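Local coordinates for protein kinase A regulatory subunit, putative (Trypanosoma cruzi, PDB 6FTF) that serves as the regulatory subunit of a cAMP-independent protein kinase A and binds the nucleoside analogue 7-cyano-7-deazainosine in its two cyclic nucleotide-binding domains, at residues D92-G97 with T123-T128. Sequence-based numbering, arbitrary orientation.
Sequences DIIKEG and TVKVCT. With 7CI (7-cyano-7-deazainosine), chain F.
In the beta-roll of the first cyclic nucleotide-binding domain, Ile-93 pairs with Val-124 across neighbouring antiparallel strands, and both line the nucleoside pocket. Strands 91-95 and 123-126 are the inner pair of a four-stranded sheet, with strands 98-103 and 71-73 at its edges. Asp-92 and Lys-125 form a hydrogen-bonded pair, with N of Asp-92 giving to O of Lys-125 at 2.8 Å. Ile-94 and Thr-123 form the next such pair, and N of Ile-94 reaches O of Thr-123, also at 2.8 Å. Each pair is closed by the reverse bond. Between them sits the non-hydrogen-bonded pair Ile-93 and Val-124. Their side chains lie side by side and point the same way, with CD1 of Ile-93 3.7 Å from CG2 of Val-124. Both methyls meet the sugar ring oxygen of 7-cyano-7-deazainosine. CG2 of Ile-93 packs against the base, 3.7 Å from its N1. Lys-95 bends at its third torsion (chi3 96°), and its NZ hydrogen-bonds the nitrile nitrogen N4. Glu-111, Glu-113, Gly-110 and Ala-122 also hydrogen-bond the ligand.

On the sheet face away from the ligand, Ile-94 crosses Lys-125 obliquely, with CD1 against CB and CD of the lysine. The lysine chain then runs on, extended, away from strand 91-95. Thr-123 shares this face, and its OG1 bonds N of Ala-75. Two residues beyond Lys-125, Cys-127 lies against the Asp-92 carboxylate: OD2 of Asp-92 is 3.5 Å from CB of Cys-127, and OD1 is 3.7 Å from its SG.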
ATOM      1  N   ASP A  92     -15.537  -4.292 -12.670  1.00 12.70           N
ATOM      2  CA  ASP A  92     -15.735  -5.567 -12.002  1.00 13.12           C
ATOM      3  C   ASP A  92     -14.697  -6.573 -12.479  1.00 12.85           C
ATOM      4  O   ASP A  92     -14.396  -6.664 -13.670  1.00 13.69           O
ATOM      5  CB  ASP A  92     -17.120  -6.138 -12.317  1.00 16.12           C
ATOM      6  CG  ASP A  92     -18.252  -5.306 -11.750  1.00 16.50           C
ATOM      7  OD1 ASP A  92     -18.166  -4.856 -10.587  1.00 22.05           O
ATOM      8  OD2 ASP A  92     -19.243  -5.101 -12.478  1.00 19.07           O
ATOM      9  N   ILE A  93     -14.209  -7.376 -11.538  1.00 12.51           N
ATOM     10  CA  ILE A  93     -13.415  -8.568 -11.824  1.00 13.03           C
ATOM     11  C   ILE A  93     -14.375  -9.744 -11.807  1.00 15.48           C
ATOM     12  O   ILE A  93     -15.022 -10.007 -10.785  1.00 17.30           O
ATOM     13  CB  ILE A  93     -12.302  -8.757 -10.781  1.00 12.43           C
ATOM     14  CG1 ILE A  93     -11.441  -7.491 -10.663  1.00 13.24           C
ATOM     15  CG2 ILE A  93     -11.454  -9.975 -11.114  1.00 14.22           C
ATOM     16  CD1 ILE A  93     -10.823  -7.039 -11.981  1.00 13.07           C
ATOM     17  N   ILE A  94     -14.474 -10.446 -12.930  1.00 14.03           N
ATOM     18  CA  ILE A  94     -15.460 -11.505 -13.129  1.00 16.35           C
ATOM     19  C   ILE A  94     -14.725 -12.811 -13.380  1.00 16.78           C
ATOM     20  O   ILE A  94     -13.958 -12.928 -14.342  1.00 16.70           O
ATOM     21  CB  ILE A  94     -16.412 -11.171 -14.288  1.00 15.45           C
ATOM     22  CG1 ILE A  94     -17.123  -9.843 -13.990  1.00 17.14           C
ATOM     23  CG2 ILE A  94     -17.407 -12.314 -14.542  1.00 19.19           C
ATOM     24  CD1 ILE A  94     -17.938  -9.301 -15.100  1.00 18.57           C
ATOM     25  N   LYS A  95     -14.974 -13.797 -12.517  1.00 24.31           N
ATOM     26  CA  LYS A  95     -14.452 -15.150 -12.660  1.00 30.81           C
ATOM     27  C   LYS A  95     -15.620 -16.111 -12.816  1.00 37.50           C
ATOM     28  O   LYS A  95     -16.552 -16.090 -12.005  1.00 38.16           O
ATOM     29  CB  LYS A  95     -13.665 -15.569 -11.423  1.00 34.55           C
ATOM     30  CG  LYS A  95     -12.273 -15.016 -11.344  1.00 37.68           C
ATOM     31  CD  LYS A  95     -11.373 -15.921 -10.512  1.00 40.97           C
ATOM     32  CE  LYS A  95     -10.575 -16.874 -11.390  1.00 41.84           C
ATOM     33  NZ  LYS A  95      -9.460 -17.525 -10.634  1.00 39.42           N
ATOM     34  N   GLU A  96     -15.562 -16.953 -13.843  1.00 42.85           N
ATOM     35  CA  GLU A  96     -16.609 -17.939 -14.108  1.00 46.99           C
ATOM     36  C   GLU A  96     -17.995 -17.325 -13.923  1.00 49.42           C
ATOM     37  O   GLU A  96     -18.883 -17.894 -13.284  1.00 50.97           O
ATOM     38  CB  GLU A  96     -16.428 -19.181 -13.239  1.00 44.93           C
ATOM     39  N   GLY A  97     -18.166 -16.127 -14.480  1.00 42.15           N
ATOM     40  CA  GLY A  97     -19.436 -15.438 -14.451  1.00 36.84           C
ATOM     41  C   GLY A  97     -19.797 -14.790 -13.134  1.00 34.52           C
ATOM     42  O   GLY A  97     -20.886 -14.209 -13.034  1.00 38.52           O
ATOM     43  N   THR A 123     -12.006 -11.765 -16.305  1.00 13.71           N
ATOM     44  CA  THR A 123     -12.509 -10.674 -17.118  1.00 14.29           C
ATOM     45  C   THR A 123     -12.625  -9.404 -16.289  1.00 13.83           C
ATOM     46  O   THR A 123     -13.010  -9.436 -15.117  1.00 14.75           O
ATOM     47  CB  THR A 123     -13.848 -11.083 -17.717  1.00 15.21           C
ATOM     48  OG1 THR A 123     -13.599 -12.131 -18.649  1.00 17.17           O
ATOM     49  CG2 THR A 123     -14.533  -9.925 -18.430  1.00 16.21           C
ATOM     50  N   VAL A 124     -12.265  -8.282 -16.907  1.00 12.99           N
ATOM     51  CA  VAL A 124     -12.324  -6.965 -16.281  1.00 11.44           C
ATOM     52  C   VAL A 124     -13.329  -6.141 -17.064  1.00 11.29           C
ATOM     53  O   VAL A 124     -13.083  -5.815 -18.229  1.00 13.39           O
ATOM     54  CB  VAL A 124     -10.949  -6.293 -16.286  1.00 12.10           C
ATOM     55  CG1 VAL A 124     -11.059  -4.930 -15.655  1.00 12.13           C
ATOM     56  CG2 VAL A 124      -9.913  -7.170 -15.576  1.00 12.96           C
ATOM     57  N   LYS A 125     -14.451  -5.800 -16.438  1.00 12.01           N
ATOM     58  CA  LYS A 125     -15.589  -5.215 -17.149  1.00 11.75           C
ATOM     59  C   LYS A 125     -15.991  -3.905 -16.486  1.00 11.87           C
ATOM     60  O   LYS A 125     -16.298  -3.880 -15.292  1.00 13.80           O
ATOM     61  CB  LYS A 125     -16.762  -6.198 -17.177  1.00 14.26           C
ATOM     62  CG  LYS A 125     -17.882  -5.823 -18.130  1.00 16.62           C
ATOM     63  CD  LYS A 125     -18.862  -6.965 -18.223  1.00 16.13           C
ATOM     64  CE  LYS A 125     -19.987  -6.665 -19.199  1.00 27.69           C
ATOM     65  NZ  LYS A 125     -20.761  -7.894 -19.528  1.00 38.68           N
ATOM     66  N   VAL A 126     -16.001  -2.815 -17.263  1.00 11.75           N
ATOM     67  CA  VAL A 126     -16.251  -1.488 -16.710  1.00 11.19           C
ATOM     68  C   VAL A 126     -17.684  -1.394 -16.199  1.00 12.44           C
ATOM     69  O   VAL A 126     -18.632  -1.812 -16.876  1.00 13.10           O
ATOM     70  CB  VAL A 126     -15.969  -0.432 -17.792  1.00 11.15           C
ATOM     71  CG1 VAL A 126     -16.334   0.953 -17.300  1.00 12.50           C
ATOM     72  CG2 VAL A 126     -14.523  -0.499 -18.220  1.00 12.31           C
ATOM     73  N   CYS A 127     -17.858  -0.817 -15.012  1.00 12.23           N
ATOM     74  CA  CYS A 127     -19.187  -0.737 -14.424  1.00 14.25           C
ATOM     75  C   CYS A 127     -19.602   0.674 -14.049  1.00 16.57           C
ATOM     76  O   CYS A 127     -20.690   0.853 -13.485  1.00 21.41           O
ATOM     77  CB  CYS A 127     -19.331  -1.683 -13.221  1.00 15.73           C
ATOM     78  SG  CYS A 127     -18.190  -1.394 -11.873  1.00 17.26           S
ATOM     79  N   THR A 128     -18.802   1.675 -14.382  1.00 14.95           N
ATOM     80  CA  THR A 128     -19.220   3.067 -14.364  1.00 14.07           C
ATOM     81  C   THR A 128     -19.511   3.505 -15.794  1.00 12.84           C
ATOM     82  O   THR A 128     -19.276   2.766 -16.748  1.00 13.76           O
ATOM     83  CB  THR A 128     -18.123   3.927 -13.738  1.00 13.23           C
ATOM     84  OG1 THR A 128     -16.849   3.570 -14.295  1.00 12.96           O
ATOM     85  CG2 THR A 128     -18.077   3.707 -12.237  1.00 15.42           C
TER
HETATM   86  C1  7CI F 605      -7.529  -8.693 -11.422  1.00 11.60           C
HETATM   87  N1  7CI F 605      -7.822  -9.893 -10.577  1.00 11.23           N
HETATM   88  O1  7CI F 605      -8.038  -8.928 -12.726  1.00 10.93           O
HETATM   89  C2  7CI F 605      -8.204  -9.832  -9.300  1.00 11.02           C
HETATM   90  N2  7CI F 605      -8.370  -8.762  -8.482  1.00 12.11           N
HETATM   91  O2  7CI F 605      -5.844  -7.107 -11.671  1.00 11.22           O
HETATM   92  C3  7CI F 605      -8.742  -8.988  -7.210  1.00 11.97           C
HETATM   93  N3  7CI F 605      -8.960 -10.293  -6.748  1.00 13.86           N
HETATM   94  O3  7CI F 605      -4.595  -8.631 -13.392  1.00 10.94           O
HETATM   95  C4  7CI F 605      -8.794 -11.374  -7.556  1.00 13.00           C
HETATM   96  N4  7CI F 605      -8.305 -14.645 -10.104  1.00 23.08           N
HETATM   97  C5  7CI F 605      -8.406 -11.186  -8.882  1.00 12.99           C
HETATM   98  O5  7CI F 605      -9.003 -12.514  -7.049  1.00 18.63           O
HETATM   99  C6  7CI F 605      -8.148 -12.058 -10.008  1.00 13.23           C
HETATM  100  C7  7CI F 605      -7.805 -11.170 -11.038  1.00 12.93           C
HETATM  101  C8  7CI F 605      -8.235 -13.473 -10.059  1.00 17.72           C
HETATM  102  C9  7CI F 605      -6.099  -8.448 -11.575  1.00 10.24           C
HETATM  103  C10 7CI F 605      -5.781  -9.157 -12.785  1.00 10.19           C
HETATM  104  C11 7CI F 605      -6.982  -8.861 -13.659  1.00 10.57           C
HETATM  105  C12 7CI F 605      -7.202  -9.920 -14.830  1.00 11.42           C
HETATM  106  O4  7CI F 605      -7.115 -11.232 -14.316  1.00 11.79           O